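PDB 3G9K: capsule biosynthesis protein capD from Bacillus anthracis, which cleaves the poly-gamma-D-glutamate capsule and, as a transpeptidase, links it through an amide bond to the peptidoglycan scaffold of the cell wall. Local coordinates for residues B[141-153]-B[163-175]. Sequence-based numbering, arbitrary orientation. Where two conformers were deposited one is given.
With GLU (glutamic acid), chain F.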
loop_
_atom_site.group_PDB
_atom_site.type_symbol
_atom_site.label_atom_id
_atom_site.label_comp_id
_atom_site.label_asym_id
_atom_site.label_seq_id
_atom_site.Cartn_x
_atom_site.Cartn_y
_atom_site.Cartn_z
ATOM N N VAL B 141 10.340 -17.333 -5.976
ATOM C CA VAL B 141 11.296 -17.462 -4.882
ATOM C C VAL B 141 11.398 -16.202 -4.011
ATOM O O VAL B 141 12.118 -16.191 -3.010
ATOM C CB VAL B 141 12.702 -17.832 -5.420
ATOM C CG1 VAL B 141 13.475 -18.611 -4.380
ATOM C CG2 VAL B 141 12.586 -18.659 -6.715
ATOM N N SER B 142 10.678 -15.146 -4.373
ATOM C CA SER B 142 10.684 -13.908 -3.592
ATOM C C SER B 142 9.413 -13.852 -2.738
ATOM O O SER B 142 8.306 -13.832 -3.294
ATOM C CB SER B 142 10.728 -12.704 -4.532
ATOM O OG SER B 142 10.851 -11.506 -3.790
ATOM N N PRO B 143 9.557 -13.885 -1.392
ATOM C CA PRO B 143 8.423 -13.648 -0.477
ATOM C C PRO B 143 7.644 -12.364 -0.794
ATOM O O PRO B 143 6.403 -12.405 -0.862
ATOM C CB PRO B 143 9.091 -13.572 0.901
ATOM C CG PRO B 143 10.268 -14.439 0.775
ATOM C CD PRO B 143 10.780 -14.204 -0.628
ATOM N N ALA B 144 8.373 -11.270 -1.043
ATOM C CA ALA B 144 7.756 -9.979 -1.390
ATOM C C ALA B 144 6.842 -10.029 -2.640
ATOM O O ALA B 144 5.914 -9.213 -2.775
ATOM C CB ALA B 144 8.836 -8.890 -1.539
ATOM N N PHE B 145 7.060 -11.011 -3.522
ATOM C CA PHE B 145 6.242 -11.172 -4.721
ATOM C C PHE B 145 4.770 -11.366 -4.383
ATOM O O PHE B 145 3.897 -10.937 -5.118
ATOM C CB PHE B 145 6.737 -12.387 -5.525
ATOM C CG PHE B 145 6.007 -12.600 -6.804
ATOM C CD1 PHE B 145 6.373 -11.905 -7.946
ATOM C CD2 PHE B 145 4.914 -13.464 -6.869
ATOM C CE1 PHE B 145 5.701 -12.077 -9.104
ATOM C CE2 PHE B 145 4.220 -13.634 -8.043
ATOM C CZ PHE B 145 4.617 -12.943 -9.171
ATOM N N PHE B 146 4.495 -12.065 -3.295
ATOM C CA PHE B 146 3.118 -12.396 -2.943
ATOM C C PHE B 146 2.512 -11.395 -1.967
ATOM O O PHE B 146 1.464 -11.654 -1.379
ATOM C CB PHE B 146 3.052 -13.831 -2.430
ATOM C CG PHE B 146 3.284 -14.847 -3.522
ATOM C CD1 PHE B 146 2.268 -15.189 -4.380
ATOM C CD2 PHE B 146 4.519 -15.406 -3.712
ATOM C CE1 PHE B 146 2.483 -16.099 -5.395
ATOM C CE2 PHE B 146 4.733 -16.341 -4.729
ATOM C CZ PHE B 146 3.719 -16.664 -5.565
ATOM N N GLY B 147 3.191 -10.265 -1.787
ATOM C CA GLY B 147 2.579 -9.095 -1.122
ATOM C C GLY B 147 2.997 -8.882 0.313
ATOM O O GLY B 147 4.055 -9.298 0.714
ATOM N N GLY B 148 2.121 -8.247 1.084
ATOM C CA GLY B 148 2.429 -7.804 2.456
ATOM C C GLY B 148 1.185 -7.253 3.103
ATOM O O GLY B 148 1.076 -6.009 3.314
ATOM N N VAL B 149 0.257 -8.148 3.403
ATOM C CA VAL B 149 -1.097 -7.768 3.854
ATOM C C VAL B 149 -1.000 -7.259 5.299
ATOM O O VAL B 149 -0.425 -7.922 6.168
ATOM C CB VAL B 149 -2.097 -8.942 3.761
ATOM C CG1 VAL B 149 -3.494 -8.538 4.332
ATOM C CG2 VAL B 149 -2.210 -9.490 2.293
ATOM N N GLN B 150 -1.556 -6.078 5.539
ATOM C CA GLN B 150 -1.627 -5.466 6.856
ATOM C C GLN B 150 -3.080 -5.132 7.126
ATOM O O GLN B 150 -3.748 -4.611 6.251
ATOM C CB GLN B 150 -0.829 -4.168 6.884
ATOM C CG GLN B 150 0.560 -4.370 6.539
ATOM C CD GLN B 150 1.385 -5.012 7.646
ATOM O OE1 GLN B 150 1.129 -4.871 8.876
ATOM N NE2 GLN B 150 2.392 -5.699 7.221
ATOM N N ALA B 151 -3.534 -5.393 8.344
ATOM C CA ALA B 151 -4.946 -5.217 8.687
ATOM C C ALA B 151 -5.121 -4.884 10.191
ATOM O O ALA B 151 -4.253 -5.212 11.030
ATOM C CB ALA B 151 -5.692 -6.493 8.370
ATOM N N LEU B 152 -6.202 -4.181 10.499
ATOM C CA LEU B 152 -6.738 -4.108 11.877
ATOM C C LEU B 152 -8.195 -4.504 11.825
ATOM O O LEU B 152 -8.864 -4.293 10.824
ATOM C CB LEU B 152 -6.561 -2.707 12.498
ATOM C CG LEU B 152 -5.148 -2.208 12.746
ATOM C CD1 LEU B 152 -5.249 -0.700 13.140
ATOM C CD2 LEU B 152 -4.370 -2.993 13.821
ATOM N N ILE B 153 -8.663 -5.105 12.905
ATOM C CA ILE B 153 -10.050 -5.456 13.060
ATOM C C ILE B 153 -10.519 -4.897 14.386
ATOM O O ILE B 153 -9.931 -5.211 15.400
ATOM C CB ILE B 153 -10.235 -6.977 13.129
ATOM C CG1 ILE B 153 -9.671 -7.667 11.881
ATOM C CG2 ILE B 153 -11.730 -7.348 13.333
ATOM C CD1 ILE B 153 -9.741 -9.211 11.962
ATOM N N GLY B 163 -5.376 -7.257 15.078
ATOM C CA GLY B 163 -4.744 -6.965 13.782
ATOM C C GLY B 163 -3.995 -8.144 13.247
ATOM O O GLY B 163 -3.973 -9.252 13.846
ATOM N N ALA B 164 -3.354 -7.906 12.109
ATOM C CA ALA B 164 -2.507 -8.886 11.471
ATOM C C ALA B 164 -1.458 -8.166 10.668
ATOM O O ALA B 164 -1.695 -7.076 10.163
ATOM C CB ALA B 164 -3.313 -9.803 10.582
ATOM N N GLY B 165 -0.285 -8.777 10.591
ATOM C CA GLY B 165 0.810 -8.250 9.792
ATOM C C GLY B 165 1.383 -9.390 8.954
ATOM O O GLY B 165 1.299 -10.555 9.333
ATOM N N ASP B 166 2.019 -9.063 7.852
ATOM C CA ASP B 166 2.556 -10.079 6.958
ATOM C C ASP B 166 4.070 -10.256 7.188
ATOM O O ASP B 166 4.847 -9.397 6.840
ATOM C CB ASP B 166 2.280 -9.645 5.526
ATOM C CG ASP B 166 2.287 -10.790 4.545
ATOM O OD1 ASP B 166 3.106 -11.730 4.688
ATOM O OD2 ASP B 166 1.491 -10.703 3.586
ATOM N N GLY B 167 4.453 -11.414 7.704
ATOM C CA GLY B 167 5.876 -11.776 7.867
ATOM C C GLY B 167 6.726 -11.696 6.607
ATOM O O GLY B 167 7.940 -11.508 6.674
ATOM N N ARG B 168 6.099 -11.782 5.438
ATOM C CA ARG B 168 6.852 -11.571 4.207
ATOM C C ARG B 168 7.577 -10.233 4.147
ATOM O O ARG B 168 8.561 -10.143 3.456
ATOM C CB ARG B 168 5.966 -11.733 2.974
ATOM C CG ARG B 168 5.345 -13.114 2.851
ATOM C CD ARG B 168 4.154 -13.080 1.902
ATOM N NE ARG B 168 3.529 -14.383 1.764
ATOM C CZ ARG B 168 2.685 -14.898 2.664
ATOM N NH1 ARG B 168 2.347 -14.198 3.740
ATOM N NH2 ARG B 168 2.146 -16.084 2.475
ATOM N N ARG B 169 7.068 -9.218 4.859
ATOM C CA ARG B 169 7.577 -7.833 4.892
ATOM C C ARG B 169 7.964 -7.412 6.314
ATOM O O ARG B 169 8.176 -6.223 6.571
ATOM C CB ARG B 169 6.480 -6.855 4.434
ATOM C CG ARG B 169 5.924 -7.097 3.047
ATOM C CD ARG B 169 6.543 -6.225 1.941
ATOM N NE ARG B 169 6.104 -6.715 0.631
ATOM C CZ ARG B 169 6.124 -6.029 -0.509
ATOM N NH1 ARG B 169 6.564 -4.770 -0.554
ATOM N NH2 ARG B 169 5.678 -6.612 -1.606
ATOM N N ASN B 170 8.055 -8.374 7.233
ATOM C CA ASN B 170 8.199 -8.085 8.663
ATOM C C ASN B 170 7.089 -7.206 9.223
ATOM O O ASN B 170 7.329 -6.400 10.113
ATOM C CB ASN B 170 9.581 -7.479 8.967
ATOM C CG ASN B 170 10.648 -8.026 8.062
ATOM O OD1 ASN B 170 11.346 -7.277 7.341
ATOM N ND2 ASN B 170 10.770 -9.326 8.059
ATOM N N GLY B 171 5.866 -7.406 8.709
ATOM C CA GLY B 171 4.724 -6.694 9.175
ATOM C C GLY B 171 4.344 -7.070 10.585
ATOM O O GLY B 171 4.454 -8.222 10.981
ATOM N N THR B 172 3.881 -6.079 11.322
ATOM C CA THR B 172 3.459 -6.261 12.698
ATOM C C THR B 172 2.277 -5.318 12.987
ATOM O O THR B 172 1.824 -4.508 12.148
ATOM C CB THR B 172 4.652 -5.967 13.720
ATOM O OG1 THR B 172 5.079 -4.619 13.616
ATOM C CG2 THR B 172 5.828 -6.891 13.494
ATOM N N TRP B 173 1.711 -5.482 14.163
ATOM C CA TRP B 173 0.656 -4.608 14.595
ATOM C C TRP B 173 0.641 -4.523 16.123
ATOM O O TRP B 173 1.190 -5.405 16.823
ATOM C CB TRP B 173 -0.683 -5.101 14.072
ATOM C CG TRP B 173 -1.071 -6.363 14.748
ATOM C CD1 TRP B 173 -0.675 -7.619 14.412
ATOM C CD2 TRP B 173 -1.906 -6.492 15.928
ATOM N NE1 TRP B 173 -1.234 -8.548 15.300
ATOM C CE2 TRP B 173 -1.968 -7.878 16.244
ATOM C CE3 TRP B 173 -2.607 -5.564 16.742
ATOM C CZ2 TRP B 173 -2.704 -8.370 17.325
ATOM C CZ3 TRP B 173 -3.334 -6.046 17.824
ATOM C CH2 TRP B 173 -3.363 -7.441 18.116
ATOM N N LYS B 174 -0.021 -3.473 16.602
ATOM C CA LYS B 174 -0.172 -3.211 18.027
ATOM C C LYS B 174 -1.495 -2.539 18.269
ATOM O O LYS B 174 -2.086 -1.872 17.381
ATOM C CB LYS B 174 0.984 -2.342 18.549
ATOM C CG LYS B 174 2.263 -3.132 18.843
ATOM C CD LYS B 174 3.227 -2.331 19.681
ATOM C CE LYS B 174 4.552 -3.070 19.894
ATOM N NZ LYS B 174 4.358 -4.502 20.255
ATOM N N SER B 175 -2.022 -2.793 19.468
ATOM C CA SER B 175 -3.167 -2.049 19.946
ATOM C C SER B 175 -2.997 -1.784 21.414
ATOM O O SER B 175 -2.042 -2.275 22.030
ATOM C CB SER B 175 -4.485 -2.765 19.653
ATOM O OG SER B 175 -4.644 -3.925 20.450
HETATM N N GLU F . 5.310 -3.741 -8.493
HETATM C CA GLU F . 5.125 -3.605 -7.054
HETATM C C GLU F . 4.236 -2.400 -6.686
HETATM O O GLU F . 4.532 -1.290 -7.127
HETATM C CB GLU F . 6.512 -3.475 -6.420
HETATM C CG GLU F . 6.538 -2.860 -5.034
HETATM C CD GLU F . 5.951 -3.741 -3.965
HETATM O OE1 GLU F . 5.169 -4.660 -4.286
HETATM O OE2 GLU F . 6.273 -3.464 -2.794
HETATM O OXT GLU F . 3.226 -2.473 -5.948
#
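Ala151 and Ala164 form an antiparallel hydrogen-bonded pair, with Ala164 N 3.0 Å from Ala151 O and Ala151 N 3.1 Å from Ala164 O, and Leu152 faces Gly163 as the next, non-hydrogen-bonded pair. Leu152 CD2 lies against Gly163 CA, 4.0 Å away. Past the paired strands, Asp166 takes over. Its CG stands anti to the backbone N (chi1 -158°), which carries the carboxylate across to 141-153, where OD2 accepts from Val149 N through its anti lone pair (2.8 Å, 157°). OD1 turns back to its own segment: Arg168 N closes an Asx turn on it, and Arg168 NH1 adds a salt bridge of 2.8 Å from the opposite face of the carboxylate plane. Thus anchored, Arg168 runs its extended chain past Pro143 O, with CD 3.6 Å from that oxygen. Arg169 bends at chi2 (-97°), with CG against Gly148 CA, and its NE binds Gly147 O at 3.3 Å from above the carbonyl plane. Ala144 CB lies over one face of the guanidinium, while NH2 makes a weak bond to Ala144 O. In this conformer, one of two deposited, Arg169 NH1 points at the bound glutamate, 2.6 Å from its OE2, in the pocket that recognises the substrate. The same ligand is hydrogen-bonded to Thr1, the N-terminal nucleophile of this Ntn-hydrolase fold. Around the contact, Arg108 forms a salt bridge with Asp166 OD2, the oxygen that also accepts from Val149 N, so the carboxylate has an arginine at each oxygen, and Glu119 pairs with Arg168. Strand 150-155 lies between 70-75 and 160-164 in the antiparallel sheet; helices 82-94 and 100-105 pack on the side bearing Val149 and Ala151, and strand 172-175 pairs with a strand of the other CapD chain.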